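Local coordinates for probable adhesion protein (Pseudomonas aeruginosa PAO1, PDB 6RU4), which probably serves as a periplasmic solute-binding protein that captures ferrous iron for import into the cell, and here holds manganese in its metal site, at residues 109-114 / 175-180; 13-18 / 249-254; 114-119 / 150-155. All coordinates share one frame; numbering follows the deposited sequence.

Interaction 1: residues 109-114 / 175-180; sequences NPHTFL and TIHGAY. With MN (manganese (II) ion), chain E.
His111 and Ala179 face each other across this contact, Ala179 CA sitting 3.6 Å from the centroid of the His111 ring and only 14° off the ring normal, a CH-pi contact squarely over one face. Ala179 CB lies over the same face and reaches His111 CD2, while the third large contributor, Leu114, brings its CD1 branch to 3.6 Å from Ala179 CB and also touches Tyr180 CE1. That ring of Tyr180 carries the methyl of its own neighbour, Ala179, over its centre; its hydroxyl is hydrogen-bonded to Glu226.

The imidazole of His111 is fixed at both ends. His111 NE2 binds the manganese ion at 2.3 Å, and on the other side of the ring His111 ND1 donates to Asn109 OD1 at 2.7 Å, nearly in the ring plane. The same OD1 receives the backbone N of His111, closing an Asx turn, so Asn109 acts as a second-shell residue that sets the rotation of the ligand. Asn109 ND2 adds a weak bond to Gly178 O at 3.3 Å.

From the opposite segment His177 NE2 meets the metal at 2.3 Å. With CG anti to the backbone N (chi1 -163°), the His177 ring swings away from its own backbone toward the ion. The two imidazole planes stand at 88°, and His111 NE2 lies at the His177 edge. His41, His66, His199 and His250 complete the six-histidine site. The contact thus joins buried parts of two loops, one leading from strand 84-86 to helix 117-133 and the other running from strand 173-175 into helix 181-184.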
loop_
_atom_site.group_PDB
_atom_site.type_symbol
_atom_site.label_atom_id
_atom_site.label_comp_id
_atom_site.label_asym_id
_atom_site.label_seq_id
_atom_site.Cartn_x
_atom_site.Cartn_y
_atom_site.Cartn_z
ATOM N N ASN A 109 4.853 9.508 -2.676
ATOM C CA ASN A 109 3.733 8.595 -2.519
ATOM C C ASN A 109 4.281 7.346 -1.783
ATOM O O ASN A 109 5.142 6.651 -2.337
ATOM C CB ASN A 109 3.147 8.200 -3.884
ATOM C CG ASN A 109 1.807 7.486 -3.777
ATOM O OD1 ASN A 109 1.483 6.883 -2.763
ATOM N ND2 ASN A 109 0.990 7.528 -4.814
ATOM N N PRO A 110 3.821 7.040 -0.541
ATOM C CA PRO A 110 4.389 5.892 0.185
ATOM C C PRO A 110 3.788 4.526 -0.119
ATOM O O PRO A 110 4.227 3.539 0.460
ATOM C CB PRO A 110 4.170 6.271 1.658
ATOM C CG PRO A 110 3.404 7.600 1.651
ATOM C CD PRO A 110 2.841 7.758 0.300
ATOM N N HIS A 111 2.811 4.451 -1.017
ATOM C CA HIS A 111 2.062 3.233 -1.350
ATOM C C HIS A 111 2.700 2.353 -2.377
ATOM O O HIS A 111 2.010 1.820 -3.254
ATOM C CB HIS A 111 0.638 3.597 -1.784
ATOM C CG HIS A 111 -0.069 4.446 -0.778
ATOM N ND1 HIS A 111 0.160 5.807 -0.696
ATOM C CD2 HIS A 111 -0.940 4.087 0.184
ATOM C CE1 HIS A 111 -0.624 6.242 0.259
ATOM N NE2 HIS A 111 -1.328 5.238 0.806
ATOM N N THR A 112 4.020 2.121 -2.224
ATOM C CA THR A 112 4.820 1.280 -3.115
ATOM C C THR A 112 4.306 -0.134 -3.053
ATOM O O THR A 112 4.250 -0.828 -4.067
ATOM C CB THR A 112 6.255 1.371 -2.709
ATOM O OG1 THR A 112 6.317 1.066 -1.323
ATOM C CG2 THR A 112 6.847 2.757 -2.949
ATOM N N PHE A 113 3.863 -0.526 -1.856
ATOM C CA PHE A 113 3.270 -1.814 -1.570
ATOM C C PHE A 113 1.990 -2.118 -2.416
ATOM O O PHE A 113 1.581 -3.270 -2.437
ATOM C CB PHE A 113 3.021 -1.969 -0.066
ATOM C CG PHE A 113 2.238 -0.864 0.588
ATOM C CD1 PHE A 113 0.839 -0.878 0.582
ATOM C CD2 PHE A 113 2.886 0.121 1.343
ATOM C CE1 PHE A 113 0.106 0.128 1.238
ATOM C CE2 PHE A 113 2.151 1.104 2.030
ATOM C CZ PHE A 113 0.765 1.095 1.977
ATOM N N LEU A 114 1.401 -1.134 -3.144
ATOM C CA LEU A 114 0.212 -1.397 -3.968
ATOM C C LEU A 114 0.555 -1.576 -5.454
ATOM O O LEU A 114 -0.327 -1.541 -6.312
ATOM C CB LEU A 114 -0.912 -0.363 -3.747
ATOM C CG LEU A 114 -1.642 -0.469 -2.391
ATOM C CD1 LEU A 114 -2.560 0.673 -2.182
ATOM C CD2 LEU A 114 -2.421 -1.762 -2.282
ATOM N N THR A 175 -9.302 8.896 -7.730
ATOM C CA THR A 175 -9.351 8.027 -6.546
ATOM C C THR A 175 -9.680 8.908 -5.348
ATOM O O THR A 175 -9.417 10.112 -5.411
ATOM C CB THR A 175 -8.048 7.205 -6.361
ATOM O OG1 THR A 175 -7.051 8.030 -5.783
ATOM C CG2 THR A 175 -7.524 6.564 -7.664
ATOM N N ILE A 176 -10.270 8.343 -4.271
ATOM C CA ILE A 176 -10.572 9.128 -3.059
ATOM C C ILE A 176 -9.234 9.353 -2.336
ATOM O O ILE A 176 -8.813 10.491 -2.157
ATOM C CB ILE A 176 -11.637 8.402 -2.156
ATOM C CG1 ILE A 176 -13.045 8.356 -2.828
ATOM C CG2 ILE A 176 -11.699 8.957 -0.709
ATOM C CD1 ILE A 176 -13.694 9.657 -3.205
ATOM N N HIS A 177 -8.562 8.237 -2.019
ATOM C CA HIS A 177 -7.295 8.077 -1.317
ATOM C C HIS A 177 -6.189 7.917 -2.363
ATOM O O HIS A 177 -6.381 7.168 -3.314
ATOM C CB HIS A 177 -7.386 6.798 -0.437
ATOM C CG HIS A 177 -6.351 6.700 0.635
ATOM N ND1 HIS A 177 -6.570 7.222 1.904
ATOM C CD2 HIS A 177 -5.131 6.123 0.604
ATOM C CE1 HIS A 177 -5.462 6.988 2.578
ATOM N NE2 HIS A 177 -4.568 6.321 1.841
ATOM N N GLY A 178 -5.059 8.615 -2.184
ATOM C CA GLY A 178 -3.923 8.590 -3.107
ATOM C C GLY A 178 -3.008 7.398 -2.986
ATOM O O GLY A 178 -1.787 7.547 -2.995
ATOM N N ALA A 179 -3.589 6.211 -2.924
ATOM C CA ALA A 179 -2.883 4.941 -2.788
ATOM C C ALA A 179 -2.611 4.160 -4.103
ATOM O O ALA A 179 -1.792 3.224 -4.104
ATOM C CB ALA A 179 -3.689 4.049 -1.851
ATOM N N TYR A 180 -3.308 4.498 -5.196
ATOM C CA TYR A 180 -3.300 3.624 -6.363
ATOM C C TYR A 180 -2.511 4.085 -7.599
ATOM O O TYR A 180 -2.580 3.432 -8.643
ATOM C CB TYR A 180 -4.756 3.311 -6.716
ATOM C CG TYR A 180 -5.505 2.833 -5.492
ATOM C CD1 TYR A 180 -5.227 1.597 -4.925
ATOM C CD2 TYR A 180 -6.411 3.663 -4.836
ATOM C CE1 TYR A 180 -5.876 1.169 -3.766
ATOM C CE2 TYR A 180 -7.071 3.243 -3.677
ATOM C CZ TYR A 180 -6.801 1.993 -3.149
ATOM O OH TYR A 180 -7.455 1.551 -2.026
HETATM MN MN MN E . -2.649 5.377 2.636
#

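Interaction 2: residues 13-18 / 249-254; sequences LHPYYS and SHISYG. With MN (manganese (II) ion), chain E.
His14 NE2 donates to Gly254 O at 2.7 Å with an N-H...O angle of 158°, the one hydrogen bond between the first turn of helix 14-24 and this part of the loop that follows strand 244-248. In this metal-binding solute-binding protein, the two segments come from lobes with separate parallel sheets, so the bond ties one lobe to the other. The acceptor lies almost in the imidazole plane, whereas the donor stands 45° above the carbonyl plane of Gly254.

The rest of the ring follows the loop backbone: His14 ND1 comes within 3.5 Å of Ser252 CA, CE1 approaches Ser252 O, and Tyr253 N lies over one face near the rim. A chi1 of -63° sets CG of His14 beside its own backbone N and lets the ring extend along Ser252 to Gly254.

Pro15 adds a mixed contact. Pro15 CG packs 4.0 Å from Ile251 CG2, and both side chains also touch Tyr261 of helix 260-277. The carbonyl of Ile251 lies against the same turn, Ile251 O being 3.3 Å from both Pro15 CD and His14 CB. The loop begins with an ST turn in which Ile251 N donates to Ser249 OG at 3.2 Å; Ser249 OG is also hydrogen-bonded to Glu264. Between Ser249 and Ile251, His250 turns its ring to the metal site, where His250 NE2 binds the manganese ion at 2.2 Å.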
loop_
_atom_site.group_PDB
_atom_site.type_symbol
_atom_site.label_atom_id
_atom_site.label_comp_id
_atom_site.label_asym_id
_atom_site.label_seq_id
_atom_site.Cartn_x
_atom_site.Cartn_y
_atom_site.Cartn_z
ATOM N N LEU A 13 2.566 -2.529 8.495
ATOM C CA LEU A 13 1.362 -2.629 7.658
ATOM C C LEU A 13 1.128 -4.067 7.215
ATOM O O LEU A 13 2.095 -4.805 7.071
ATOM C CB LEU A 13 1.495 -1.696 6.413
ATOM C CG LEU A 13 1.922 -0.216 6.676
ATOM C CD1 LEU A 13 2.672 0.361 5.540
ATOM C CD2 LEU A 13 0.775 0.654 7.048
ATOM N N HIS A 14 -0.158 -4.460 6.966
ATOM C CA HIS A 14 -0.552 -5.806 6.484
ATOM C C HIS A 14 0.252 -6.282 5.259
ATOM O O HIS A 14 0.694 -7.427 5.315
ATOM C CB HIS A 14 -2.072 -5.939 6.189
ATOM C CG HIS A 14 -2.981 -5.754 7.366
ATOM N ND1 HIS A 14 -3.125 -4.519 7.987
ATOM C CD2 HIS A 14 -3.796 -6.640 7.973
ATOM C CE1 HIS A 14 -4.001 -4.709 8.963
ATOM N NE2 HIS A 14 -4.416 -5.971 9.002
ATOM N N PRO A 15 0.513 -5.496 4.173
ATOM C CA PRO A 15 1.286 -6.054 3.037
ATOM C C PRO A 15 2.671 -6.560 3.423
ATOM O O PRO A 15 3.164 -7.507 2.817
ATOM C CB PRO A 15 1.382 -4.875 2.056
ATOM C CG PRO A 15 0.234 -3.990 2.393
ATOM C CD PRO A 15 0.111 -4.100 3.886
ATOM N N TYR A 16 3.280 -5.947 4.447
ATOM C CA TYR A 16 4.614 -6.305 4.915
ATOM C C TYR A 16 4.615 -7.608 5.704
ATOM O O TYR A 16 5.606 -8.333 5.660
ATOM C CB TYR A 16 5.272 -5.136 5.679
ATOM C CG TYR A 16 5.537 -3.956 4.772
ATOM C CD1 TYR A 16 6.707 -3.876 4.030
ATOM C CD2 TYR A 16 4.564 -2.980 4.560
ATOM C CE1 TYR A 16 6.929 -2.823 3.141
ATOM C CE2 TYR A 16 4.771 -1.932 3.665
ATOM C CZ TYR A 16 5.955 -1.856 2.963
ATOM O OH TYR A 16 6.162 -0.796 2.126
ATOM N N TYR A 17 3.480 -7.934 6.368
ATOM C CA TYR A 17 3.278 -9.197 7.079
ATOM C C TYR A 17 3.337 -10.285 6.020
ATOM O O TYR A 17 4.103 -11.224 6.176
ATOM C CB TYR A 17 1.913 -9.239 7.810
ATOM C CG TYR A 17 1.765 -10.471 8.680
ATOM C CD1 TYR A 17 2.247 -10.488 9.986
ATOM C CD2 TYR A 17 1.210 -11.641 8.176
ATOM C CE1 TYR A 17 2.180 -11.639 10.768
ATOM C CE2 TYR A 17 1.120 -12.793 8.955
ATOM C CZ TYR A 17 1.611 -12.789 10.249
ATOM O OH TYR A 17 1.524 -13.920 11.023
ATOM N N SER A 18 2.589 -10.116 4.911
ATOM C CA SER A 18 2.554 -11.025 3.763
ATOM C C SER A 18 3.923 -11.255 3.156
ATOM O O SER A 18 4.298 -12.413 3.011
ATOM C CB SER A 18 1.596 -10.516 2.692
ATOM O OG SER A 18 0.251 -10.666 3.093
ATOM N N SER A 249 -8.972 -1.993 -2.400
ATOM C CA SER A 249 -8.414 -2.359 -1.111
ATOM C C SER A 249 -7.019 -1.773 -0.943
ATOM O O SER A 249 -6.167 -1.921 -1.826
ATOM C CB SER A 249 -8.339 -3.874 -1.012
ATOM O OG SER A 249 -7.817 -4.235 0.249
ATOM N N HIS A 250 -6.788 -1.127 0.212
ATOM C CA HIS A 250 -5.514 -0.532 0.619
ATOM C C HIS A 250 -4.688 -1.615 1.349
ATOM O O HIS A 250 -3.493 -1.413 1.605
ATOM C CB HIS A 250 -5.805 0.681 1.528
ATOM C CG HIS A 250 -4.645 1.566 1.906
ATOM N ND1 HIS A 250 -3.608 1.107 2.693
ATOM C CD2 HIS A 250 -4.488 2.896 1.725
ATOM C CE1 HIS A 250 -2.835 2.147 2.930
ATOM N NE2 HIS A 250 -3.313 3.245 2.366
ATOM N N ILE A 251 -5.311 -2.800 1.615
ATOM C CA ILE A 251 -4.729 -3.973 2.308
ATOM C C ILE A 251 -4.310 -3.514 3.736
ATOM O O ILE A 251 -3.148 -3.572 4.086
ATOM C CB ILE A 251 -3.607 -4.708 1.445
ATOM C CG1 ILE A 251 -4.082 -4.947 -0.027
ATOM C CG2 ILE A 251 -3.163 -6.051 2.084
ATOM C CD1 ILE A 251 -2.994 -5.245 -1.076
ATOM N N SER A 252 -5.265 -2.995 4.533
ATOM C CA SER A 252 -5.043 -2.424 5.884
ATOM C C SER A 252 -6.148 -2.808 6.899
ATOM O O SER A 252 -6.155 -2.345 8.052
ATOM C CB SER A 252 -4.942 -0.901 5.805
ATOM O OG SER A 252 -6.214 -0.289 5.633
ATOM N N TYR A 253 -7.107 -3.598 6.458
ATOM C CA TYR A 253 -8.159 -3.961 7.384
ATOM C C TYR A 253 -8.215 -5.458 7.620
ATOM O O TYR A 253 -8.049 -6.224 6.679
ATOM C CB TYR A 253 -9.540 -3.380 6.976
ATOM C CG TYR A 253 -10.645 -3.897 7.864
ATOM C CD1 TYR A 253 -10.754 -3.472 9.192
ATOM C CD2 TYR A 253 -11.466 -4.942 7.447
ATOM C CE1 TYR A 253 -11.683 -4.045 10.063
ATOM C CE2 TYR A 253 -12.395 -5.520 8.306
ATOM C CZ TYR A 253 -12.509 -5.061 9.609
ATOM O OH TYR A 253 -13.446 -5.622 10.441
ATOM N N GLY A 254 -8.499 -5.833 8.870
ATOM C CA GLY A 254 -8.673 -7.214 9.287
ATOM C C GLY A 254 -7.437 -7.870 9.851
ATOM O O GLY A 254 -6.489 -7.184 10.240
HETATM MN MN MN E . -2.649 5.377 2.636
#

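Interaction 3: residues 114-119 / 150-155; sequences LSISAS and KRLRAL
Ile116 meets helix 138-160 with both of its branches. Ile116 CG2, anti to the backbone N, rests 3.3 Å from Leu152 O and 4.1 Å from Leu152 CB, while CG1 sits beside the backbone N (chi1 -65°). A chi2 of -77° then bends Ile116 CD1 toward Leu155, whose CD2 methyl is 3.8 Å away; the two side chains cross at about a right angle.

Leu152 and Leu155 use different conformations to reach different partners. Leu152 has CG beside its backbone N and an extended chi2 of -175°, which carries CD1 to 4.1 Å from Ser119 CB. In Leu155, CG swings to the position anti to the backbone N, which turns CD2 to Ile116 CD1.

Ser119 turns its hydroxyl back to its own segment, Ser119 OG donating to Ser115 O at 2.7 Å; Tyr261 and Tyr19 also hydrogen-bond to Ser119 OG. At the helix start, Ser115 OG accepts from Ala118 N at 2.9 Å, and Glu186 is a further partner.

No hydrogen bond links the two segments. The capped start of helix 117-133 thus packs through apolar groups on helix 138-160, which lies in the chain between the two parallel sheets and is probably the long lobe-linking helix of cluster 9 solute-binding proteins.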
loop_
_atom_site.group_PDB
_atom_site.type_symbol
_atom_site.label_atom_id
_atom_site.label_comp_id
_atom_site.label_asym_id
_atom_site.label_seq_id
_atom_site.Cartn_x
_atom_site.Cartn_y
_atom_site.Cartn_z
ATOM N N LEU A 114 1.401 -1.134 -3.144
ATOM C CA LEU A 114 0.212 -1.397 -3.968
ATOM C C LEU A 114 0.555 -1.576 -5.454
ATOM O O LEU A 114 -0.327 -1.541 -6.312
ATOM C CB LEU A 114 -0.912 -0.363 -3.747
ATOM C CG LEU A 114 -1.642 -0.469 -2.391
ATOM C CD1 LEU A 114 -2.560 0.673 -2.182
ATOM C CD2 LEU A 114 -2.421 -1.762 -2.282
ATOM N N SER A 115 1.832 -1.858 -5.725
ATOM C CA SER A 115 2.442 -2.128 -7.017
ATOM C C SER A 115 2.888 -3.582 -7.001
ATOM O O SER A 115 3.314 -4.062 -5.954
ATOM C CB SER A 115 3.687 -1.264 -7.158
ATOM O OG SER A 115 4.548 -1.689 -8.200
ATOM N N ILE A 116 2.825 -4.290 -8.135
ATOM C CA ILE A 116 3.318 -5.671 -8.166
ATOM C C ILE A 116 4.848 -5.642 -8.285
ATOM O O ILE A 116 5.521 -6.337 -7.530
ATOM C CB ILE A 116 2.625 -6.549 -9.247
ATOM C CG1 ILE A 116 1.087 -6.747 -8.958
ATOM C CG2 ILE A 116 3.365 -7.887 -9.461
ATOM C CD1 ILE A 116 0.668 -7.759 -7.848
ATOM N N SER A 117 5.390 -4.811 -9.201
ATOM C CA SER A 117 6.825 -4.663 -9.458
ATOM C C SER A 117 7.610 -4.106 -8.278
ATOM O O SER A 117 8.727 -4.577 -8.027
ATOM C CB SER A 117 7.062 -3.786 -10.686
ATOM O OG SER A 117 6.392 -2.538 -10.601
ATOM N N ALA A 118 7.053 -3.097 -7.573
ATOM C CA ALA A 118 7.694 -2.482 -6.408
ATOM C C ALA A 118 7.560 -3.391 -5.228
ATOM O O ALA A 118 8.343 -3.263 -4.295
ATOM C CB ALA A 118 7.074 -1.141 -6.090
ATOM N N SER A 119 6.584 -4.315 -5.254
ATOM C CA SER A 119 6.402 -5.310 -4.199
ATOM C C SER A 119 7.526 -6.327 -4.263
ATOM O O SER A 119 8.094 -6.665 -3.227
ATOM C CB SER A 119 5.066 -6.016 -4.338
ATOM O OG SER A 119 4.116 -5.230 -3.654
ATOM N N LYS A 150 7.366 -14.965 -8.326
ATOM C CA LYS A 150 6.827 -15.710 -9.459
ATOM C C LYS A 150 5.291 -15.758 -9.391
ATOM O O LYS A 150 4.644 -15.699 -10.436
ATOM C CB LYS A 150 7.421 -17.129 -9.507
ATOM C CG LYS A 150 7.297 -17.791 -10.869
ATOM C CD LYS A 150 7.561 -19.279 -10.836
ATOM C CE LYS A 150 7.369 -19.882 -12.213
ATOM N NZ LYS A 150 7.841 -21.295 -12.286
ATOM N N ARG A 151 4.721 -15.822 -8.169
ATOM C CA ARG A 151 3.275 -15.837 -7.926
ATOM C C ARG A 151 2.674 -14.449 -8.066
ATOM O O ARG A 151 1.500 -14.316 -8.426
ATOM C CB ARG A 151 2.952 -16.364 -6.527
ATOM C CG ARG A 151 3.007 -17.871 -6.400
ATOM C CD ARG A 151 1.995 -18.421 -5.397
ATOM N NE ARG A 151 1.928 -17.673 -4.136
ATOM C CZ ARG A 151 2.789 -17.787 -3.127
ATOM N NH1 ARG A 151 3.826 -18.617 -3.217
ATOM N NH2 ARG A 151 2.625 -17.067 -2.023
ATOM N N LEU A 152 3.471 -13.416 -7.729
ATOM C CA LEU A 152 3.068 -12.018 -7.827
ATOM C C LEU A 152 3.034 -11.613 -9.288
ATOM O O LEU A 152 2.095 -10.940 -9.710
ATOM C CB LEU A 152 4.024 -11.114 -7.031
ATOM C CG LEU A 152 3.880 -11.107 -5.511
ATOM C CD1 LEU A 152 4.803 -10.074 -4.906
ATOM C CD2 LEU A 152 2.448 -10.826 -5.080
ATOM N N ARG A 153 4.052 -12.061 -10.053
ATOM C CA ARG A 153 4.180 -11.828 -11.484
ATOM C C ARG A 153 3.021 -12.506 -12.227
ATOM O O ARG A 153 2.447 -11.892 -13.124
ATOM C CB ARG A 153 5.544 -12.326 -11.988
ATOM C CG ARG A 153 5.807 -11.980 -13.445
ATOM C CD ARG A 153 7.089 -12.586 -13.958
ATOM N NE ARG A 153 7.383 -12.140 -15.324
ATOM C CZ ARG A 153 8.254 -12.729 -16.138
ATOM N NH1 ARG A 153 8.456 -12.255 -17.359
ATOM N NH2 ARG A 153 8.925 -13.805 -15.739
ATOM N N ALA A 154 2.660 -13.745 -11.831
ATOM C CA ALA A 154 1.568 -14.502 -12.448
ATOM C C ALA A 154 0.207 -13.868 -12.184
ATOM O O ALA A 154 -0.611 -13.847 -13.085
ATOM C CB ALA A 154 1.588 -15.935 -11.974
ATOM N N LEU A 155 -0.006 -13.302 -10.981
ATOM C CA LEU A 155 -1.199 -12.591 -10.528
ATOM C C LEU A 155 -1.544 -11.455 -11.515
ATOM O O LEU A 155 -2.687 -11.372 -11.994
ATOM C CB LEU A 155 -0.880 -12.005 -9.126
ATOM C CG LEU A 155 -2.001 -11.729 -8.133
ATOM C CD1 LEU A 155 -2.470 -13.007 -7.475
ATOM C CD2 LEU A 155 -1.514 -10.795 -7.057
#

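Overall arrangement
Interactions 1 and 2 lie near the centre of the chain and share the manganese ion: His111 and His177 of interaction 1 bind it together with His250 of interaction 2. They bring together three loop segments and the start of helix 14-24, with mixed chemistry built round metal bonds and imidazoles. Interaction 3 is also buried but lies farther out, about 13 Å from the chain centre, with Lys150 and Arg153 exposed beside it; it is an apolar helix contact without a bond across. Leu114 connects it inward, packing on Ala179 in interaction 1 while its CD2 touches Ile251 of interaction 2. In sequence, interaction 3 is nested within interaction 1, and both within interaction 2.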